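Local coordinates for Non-structural protein 5 (Modoc virus, PDB 2WA2) that probably methylates the cap of viral RNA at guanine N7 and ribose 2'-O, with S-adenosylmethionine as the methyl donor, at residues A[225-230]-A[241-246]; A[157-162]-A[192-197]. The protein carries 4 engineered substitutions. One frame throughout, in Å; residues are numbered along the deposited sequence.

Overall arrangement
Contact 1 (225-230 with 241-246) and contact 2 (157-162 with 192-197) lie side by side, with centres 10 Å apart. Both reach the same sheet, in which strands 229-232 and 188-193 are antiparallel neighbours. M229 O and V193 N lie 2.7 Å apart, a probable backbone hydrogen bond between them. A salt bridge of 3.1 Å joins E228 OE1 to K192 NZ. The H227 and Y197 rings also meet, with H227 CD2 3.6 Å from Y197 CD2. Contact 1 is buried packing of helix 239-254, the last modelled, on strand 229-232 and the loop before it. Contact 2 is a surface contact beside the pocket; the K192 side chain is about 6 Å from the bound S-adenosylmethionine.

Contact 1. Residues A[225-230]-A[241-246]; sequences STHEMY and GNVTAV
H227 and M229 reach out from 225-230 to pack on N242, V243 and V246 of the helix. No hydrogen bond crosses between the segments, so the contact rests on van der Waals packing and one CH-pi interaction.

The CH-pi interaction pairs V246 with the H227 ring. V246 CG1 lies 4.0 Å from the ring centroid, 30° off the ring normal. It sits off-centre, toward CE1, which is 3.6 Å from V246 CG1. The other near approach to this ring is at its edge. There V243 O lies in the ring plane, 3.7 Å from H227 CE1. H227 CG is anti to the backbone N (chi1 -151°), and the far end of the ring comes closer to the helix than CB does. H227 NE2 is hydrogen-bonded to S247 OG, and the ring meets W21 edge-to-face.

Strand 229-232 lies between 188-193 and 215-217. The strand order 3-2-1-4-5-7-6, with strand 229-232 antiparallel to both neighbours, is that of the Rossmann-like class I methyltransferase fold. Helix 239-254 packs against the first residue of strand 229-232 and the loop leading into it.

The apolar packing centres on the thioether of M229. M229 SD is 3.9 Å from V243 CG2. M229 CE is 3.9 Å from V246 CG2 and also touches N242, at CB and at the backbone O. The chain bends at chi3 (69°), which turns CE toward N242 and V246. L216 of strand 215-217 touches both M229 and V243.

T226 OG1 accepts from E228 N at 3.0 Å, which makes an ST turn. E228 CB points away from the helix, and E228 OE2 forms a salt bridge with K70 and a hydrogen bond with S222 OG.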
loop_
_atom_site.group_PDB
_atom_site.type_symbol
_atom_site.label_atom_id
_atom_site.label_comp_id
_atom_site.label_asym_id
_atom_site.label_seq_id
_atom_site.Cartn_x
_atom_site.Cartn_y
_atom_site.Cartn_z
ATOM N N SER A 225 -2.376 11.648 8.933
ATOM C CA SER A 225 -1.975 12.526 7.819
ATOM C C SER A 225 -1.919 11.827 6.455
ATOM O O SER A 225 -1.540 12.442 5.448
ATOM C CB SER A 225 -0.591 13.116 8.147
ATOM O OG SER A 225 0.244 12.051 8.568
ATOM N N THR A 226 -2.268 10.529 6.414
ATOM C CA THR A 226 -2.427 9.853 5.130
ATOM C C THR A 226 -3.747 9.081 5.136
ATOM O O THR A 226 -4.087 8.501 6.152
ATOM C CB THR A 226 -1.260 8.874 4.824
ATOM O OG1 THR A 226 -1.563 8.148 3.636
ATOM C CG2 THR A 226 -1.006 7.879 5.993
ATOM N N HIS A 227 -4.446 9.091 4.003
ATOM C CA HIS A 227 -5.686 8.340 3.835
ATOM C C HIS A 227 -5.371 6.983 3.195
ATOM O O HIS A 227 -6.291 6.309 2.727
ATOM C CB HIS A 227 -6.619 9.134 2.934
ATOM C CG HIS A 227 -8.081 8.901 3.189
ATOM N ND1 HIS A 227 -8.681 7.666 3.038
ATOM C CD2 HIS A 227 -9.069 9.768 3.522
ATOM C CE1 HIS A 227 -9.979 7.781 3.290
ATOM N NE2 HIS A 227 -10.239 9.049 3.575
ATOM N N GLU A 228 -4.085 6.573 3.199
ATOM C CA GLU A 228 -3.671 5.286 2.555
ATOM C C GLU A 228 -4.504 4.115 3.058
ATOM O O GLU A 228 -4.785 3.980 4.252
ATOM C CB GLU A 228 -2.176 4.959 2.752
ATOM C CG GLU A 228 -1.849 4.622 4.215
ATOM C CD GLU A 228 -0.363 4.625 4.526
ATOM O OE1 GLU A 228 0.419 5.049 3.655
ATOM O OE2 GLU A 228 0.013 4.215 5.651
ATOM N N MET A 229 -4.934 3.297 2.118
ATOM C CA MET A 229 -5.570 2.018 2.449
ATOM C C MET A 229 -4.928 0.914 1.594
ATOM O O MET A 229 -4.145 1.196 0.668
ATOM C CB MET A 229 -7.084 2.127 2.249
ATOM C CG MET A 229 -7.711 3.114 3.244
ATOM S SD MET A 229 -9.457 3.437 2.928
ATOM C CE MET A 229 -10.204 1.832 3.363
ATOM N N TYR A 230 -5.206 -0.346 1.923
ATOM C CA TYR A 230 -4.496 -1.452 1.295
ATOM C C TYR A 230 -5.452 -2.389 0.593
ATOM O O TYR A 230 -6.393 -2.885 1.205
ATOM C CB TYR A 230 -3.590 -2.185 2.271
ATOM C CG TYR A 230 -2.368 -1.340 2.561
ATOM C CD1 TYR A 230 -1.211 -1.483 1.786
ATOM C CD2 TYR A 230 -2.389 -0.374 3.564
ATOM C CE1 TYR A 230 -0.082 -0.691 2.026
ATOM C CE2 TYR A 230 -1.258 0.445 3.804
ATOM C CZ TYR A 230 -0.120 0.267 3.018
ATOM O OH TYR A 230 0.987 1.078 3.212
ATOM N N GLY A 241 -17.757 1.844 1.233
ATOM C CA GLY A 241 -18.152 2.009 2.628
ATOM C C GLY A 241 -16.989 2.122 3.597
ATOM O O GLY A 241 -17.014 2.941 4.508
ATOM N N ASN A 242 -15.955 1.309 3.382
ATOM C CA ASN A 242 -14.765 1.359 4.194
ATOM C C ASN A 242 -14.035 2.667 3.989
ATOM O O ASN A 242 -13.552 3.258 4.948
ATOM C CB ASN A 242 -13.833 0.200 3.884
ATOM C CG ASN A 242 -13.815 -0.808 4.973
ATOM O OD1 ASN A 242 -14.354 -1.913 4.811
ATOM N ND2 ASN A 242 -13.235 -0.438 6.120
ATOM N N VAL A 243 -13.947 3.109 2.739
ATOM C CA VAL A 243 -13.277 4.410 2.450
ATOM C C VAL A 243 -13.987 5.558 3.181
ATOM O O VAL A 243 -13.359 6.372 3.835
ATOM C CB VAL A 243 -13.233 4.697 0.924
ATOM C CG1 VAL A 243 -12.749 6.132 0.665
ATOM C CG2 VAL A 243 -12.312 3.685 0.234
ATOM N N THR A 244 -15.315 5.575 3.082
ATOM C CA THR A 244 -16.121 6.636 3.694
ATOM C C THR A 244 -15.961 6.601 5.215
ATOM O O THR A 244 -15.846 7.643 5.873
ATOM C CB THR A 244 -17.626 6.521 3.273
ATOM O OG1 THR A 244 -17.734 6.807 1.872
ATOM C CG2 THR A 244 -18.457 7.554 4.015
ATOM N N ALA A 245 -15.904 5.398 5.765
ATOM C CA ALA A 245 -15.746 5.236 7.200
ATOM C C ALA A 245 -14.393 5.792 7.684
ATOM O O ALA A 245 -14.306 6.430 8.722
ATOM C CB ALA A 245 -15.910 3.782 7.571
ATOM N N VAL A 246 -13.348 5.575 6.888
ATOM C CA VAL A 246 -12.032 6.130 7.173
ATOM C C VAL A 246 -12.056 7.664 7.062
ATOM O O VAL A 246 -11.530 8.352 7.948
ATOM C CB VAL A 246 -10.919 5.507 6.275
ATOM C CG1 VAL A 246 -9.557 6.193 6.510
ATOM C CG2 VAL A 246 -10.783 3.998 6.580
#

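Contact 2. Residues A[157-162]-A[192-197]; sequences GESNPT and KVLNPY. With SO4 (sulfate ion), chain D.
K192 extends its side chain to the backbone of G157. Its CB already points toward 157-162. CG is anti to the backbone N (chi1 -170°), and the chain stays extended beyond it. CD comes within 4.0 Å of G157 O. CE is closer to that oxygen, at 3.3 Å. NZ ends the chain with a hydrogen bond of 2.8 Å to G157 O, at a C=O...N angle of 150°. NZ also donates to a water 3.0 Å away, which is hydrogen-bonded to S159 OG. A third partner of NZ is E228, through a salt bridge. Three partners therefore hold NZ.

L194 packs on the same loop. Its CD2 lies 3.4 Å from E158 O, and its CD1 meets S159 OG. G157 has backbone angles that call for glycine, and its main chain lies close against K192 and L194. E158 N donates to O1 of a sulfate, probably from the crystallisation liquor, at 2.6 Å. Further on, N160 OD1 accepts from T162 N in an Asx turn, just before helix 163-183.

The loop after strand 151-154 thus meets the end of strand 188-193 beside the S-adenosylmethionine pocket. D155, K192 and E228 gather here, consistent with three members of the K-D-K-E tetrad of FtsJ-like 2'-O-methyltransferases.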
loop_
_atom_site.group_PDB
_atom_site.type_symbol
_atom_site.label_atom_id
_atom_site.label_comp_id
_atom_site.label_asym_id
_atom_site.label_seq_id
_atom_site.Cartn_x
_atom_site.Cartn_y
_atom_site.Cartn_z
ATOM N N GLY A 157 3.426 4.924 -3.380
ATOM C CA GLY A 157 2.487 6.031 -3.238
ATOM C C GLY A 157 3.106 6.979 -2.244
ATOM O O GLY A 157 3.185 6.677 -1.052
ATOM N N GLU A 158 3.627 8.094 -2.745
ATOM C CA GLU A 158 4.181 9.133 -1.885
ATOM C C GLU A 158 3.131 10.234 -1.687
ATOM O O GLU A 158 2.633 10.781 -2.646
ATOM C CB GLU A 158 5.455 9.709 -2.536
ATOM C CG GLU A 158 6.155 10.852 -1.753
ATOM C CD GLU A 158 7.466 11.338 -2.425
ATOM O OE1 GLU A 158 7.851 10.816 -3.509
ATOM O OE2 GLU A 158 8.114 12.255 -1.871
ATOM N N SER A 159 2.824 10.560 -0.439
ATOM C CA SER A 159 1.912 11.656 -0.135
ATOM C C SER A 159 2.296 12.942 -0.875
ATOM O O SER A 159 3.477 13.243 -1.040
ATOM C CB SER A 159 1.827 11.896 1.357
ATOM O OG SER A 159 1.253 10.751 1.944
ATOM N N ASN A 160 1.264 13.614 -1.372
ATOM C CA ASN A 160 1.375 14.897 -2.067
ATOM C C ASN A 160 0.217 15.782 -1.637
ATOM O O ASN A 160 -0.924 15.274 -1.498
ATOM C CB ASN A 160 1.284 14.681 -3.566
ATOM C CG ASN A 160 1.707 15.898 -4.345
ATOM O OD1 ASN A 160 0.899 16.782 -4.595
ATOM N ND2 ASN A 160 3.006 15.961 -4.719
ATOM N N PRO A 161 0.486 17.099 -1.419
ATOM C CA PRO A 161 -0.592 18.011 -0.984
ATOM C C PRO A 161 -1.748 18.107 -1.956
ATOM O O PRO A 161 -2.836 18.464 -1.554
ATOM C CB PRO A 161 0.116 19.390 -0.867
ATOM C CG PRO A 161 1.494 19.098 -0.701
ATOM C CD PRO A 161 1.770 17.818 -1.519
ATOM N N THR A 162 -1.533 17.792 -3.232
ATOM C CA THR A 162 -2.610 17.888 -4.215
ATOM C C THR A 162 -3.295 16.517 -4.438
ATOM O O THR A 162 -2.659 15.577 -4.908
ATOM C CB THR A 162 -2.074 18.458 -5.556
ATOM O OG1 THR A 162 -1.455 19.738 -5.308
ATOM C CG2 THR A 162 -3.211 18.666 -6.537
ATOM N N LYS A 192 -0.715 -0.891 -1.764
ATOM C CA LYS A 192 -1.032 0.457 -1.272
ATOM C C LYS A 192 -1.943 1.247 -2.224
ATOM O O LYS A 192 -1.701 1.307 -3.442
ATOM C CB LYS A 192 0.243 1.246 -0.989
ATOM C CG LYS A 192 -0.018 2.567 -0.246
ATOM C CD LYS A 192 1.301 3.297 0.100
ATOM C CE LYS A 192 0.990 4.718 0.506
ATOM N NZ LYS A 192 2.187 5.370 1.156
ATOM N N VAL A 193 -2.983 1.866 -1.652
ATOM C CA VAL A 193 -3.863 2.764 -2.392
ATOM C C VAL A 193 -3.749 4.121 -1.703
ATOM O O VAL A 193 -4.376 4.367 -0.684
ATOM C CB VAL A 193 -5.338 2.264 -2.430
ATOM C CG1 VAL A 193 -6.206 3.164 -3.322
ATOM C CG2 VAL A 193 -5.409 0.798 -2.940
ATOM N N LEU A 194 -2.898 4.988 -2.249
ATOM C CA LEU A 194 -2.550 6.240 -1.560
ATOM C C LEU A 194 -3.766 7.137 -1.378
ATOM O O LEU A 194 -3.972 7.689 -0.310
ATOM C CB LEU A 194 -1.515 7.001 -2.407
ATOM C CG LEU A 194 -1.161 8.402 -1.891
ATOM C CD1 LEU A 194 -0.507 8.287 -0.522
ATOM C CD2 LEU A 194 -0.244 9.068 -2.950
ATOM N N ASN A 195 -4.534 7.310 -2.458
ATOM C CA ASN A 195 -5.753 8.113 -2.413
ATOM C C ASN A 195 -6.896 7.220 -2.851
ATOM O O ASN A 195 -7.120 7.075 -4.070
ATOM C CB ASN A 195 -5.641 9.310 -3.376
ATOM C CG ASN A 195 -6.945 10.105 -3.524
ATOM O OD1 ASN A 195 -8.024 9.661 -3.113
ATOM N ND2 ASN A 195 -6.846 11.298 -4.115
ATOM N N PRO A 196 -7.604 6.609 -1.882
ATOM C CA PRO A 196 -8.697 5.700 -2.194
ATOM C C PRO A 196 -10.067 6.372 -2.316
ATOM O O PRO A 196 -11.013 5.680 -2.657
ATOM C CB PRO A 196 -8.709 4.769 -0.975
ATOM C CG PRO A 196 -8.354 5.673 0.154
ATOM C CD PRO A 196 -7.346 6.666 -0.424
ATOM N N TYR A 197 -10.172 7.677 -2.038
ATOM C CA TYR A 197 -11.494 8.352 -2.070
ATOM C C TYR A 197 -11.832 9.041 -3.385
ATOM O O TYR A 197 -12.975 9.416 -3.617
ATOM C CB TYR A 197 -11.644 9.342 -0.915
ATOM C CG TYR A 197 -10.519 10.336 -0.841
ATOM C CD1 TYR A 197 -10.542 11.511 -1.588
ATOM C CD2 TYR A 197 -9.446 10.106 -0.002
ATOM C CE1 TYR A 197 -9.506 12.419 -1.515
ATOM C CE2 TYR A 197 -8.413 11.001 0.093
ATOM C CZ TYR A 197 -8.440 12.137 -0.672
ATOM O OH TYR A 197 -7.384 13.003 -0.585
HETATM S S SO4 D . 5.002 7.944 -6.092
HETATM O O1 SO4 D . 3.858 8.356 -5.276
HETATM O O2 SO4 D . 4.493 7.144 -7.216
HETATM O O3 SO4 D . 5.703 9.141 -6.578
HETATM O O4 SO4 D . 5.943 7.141 -5.302
HETATM O O HOH W 1 0.979 7.729 2.466
#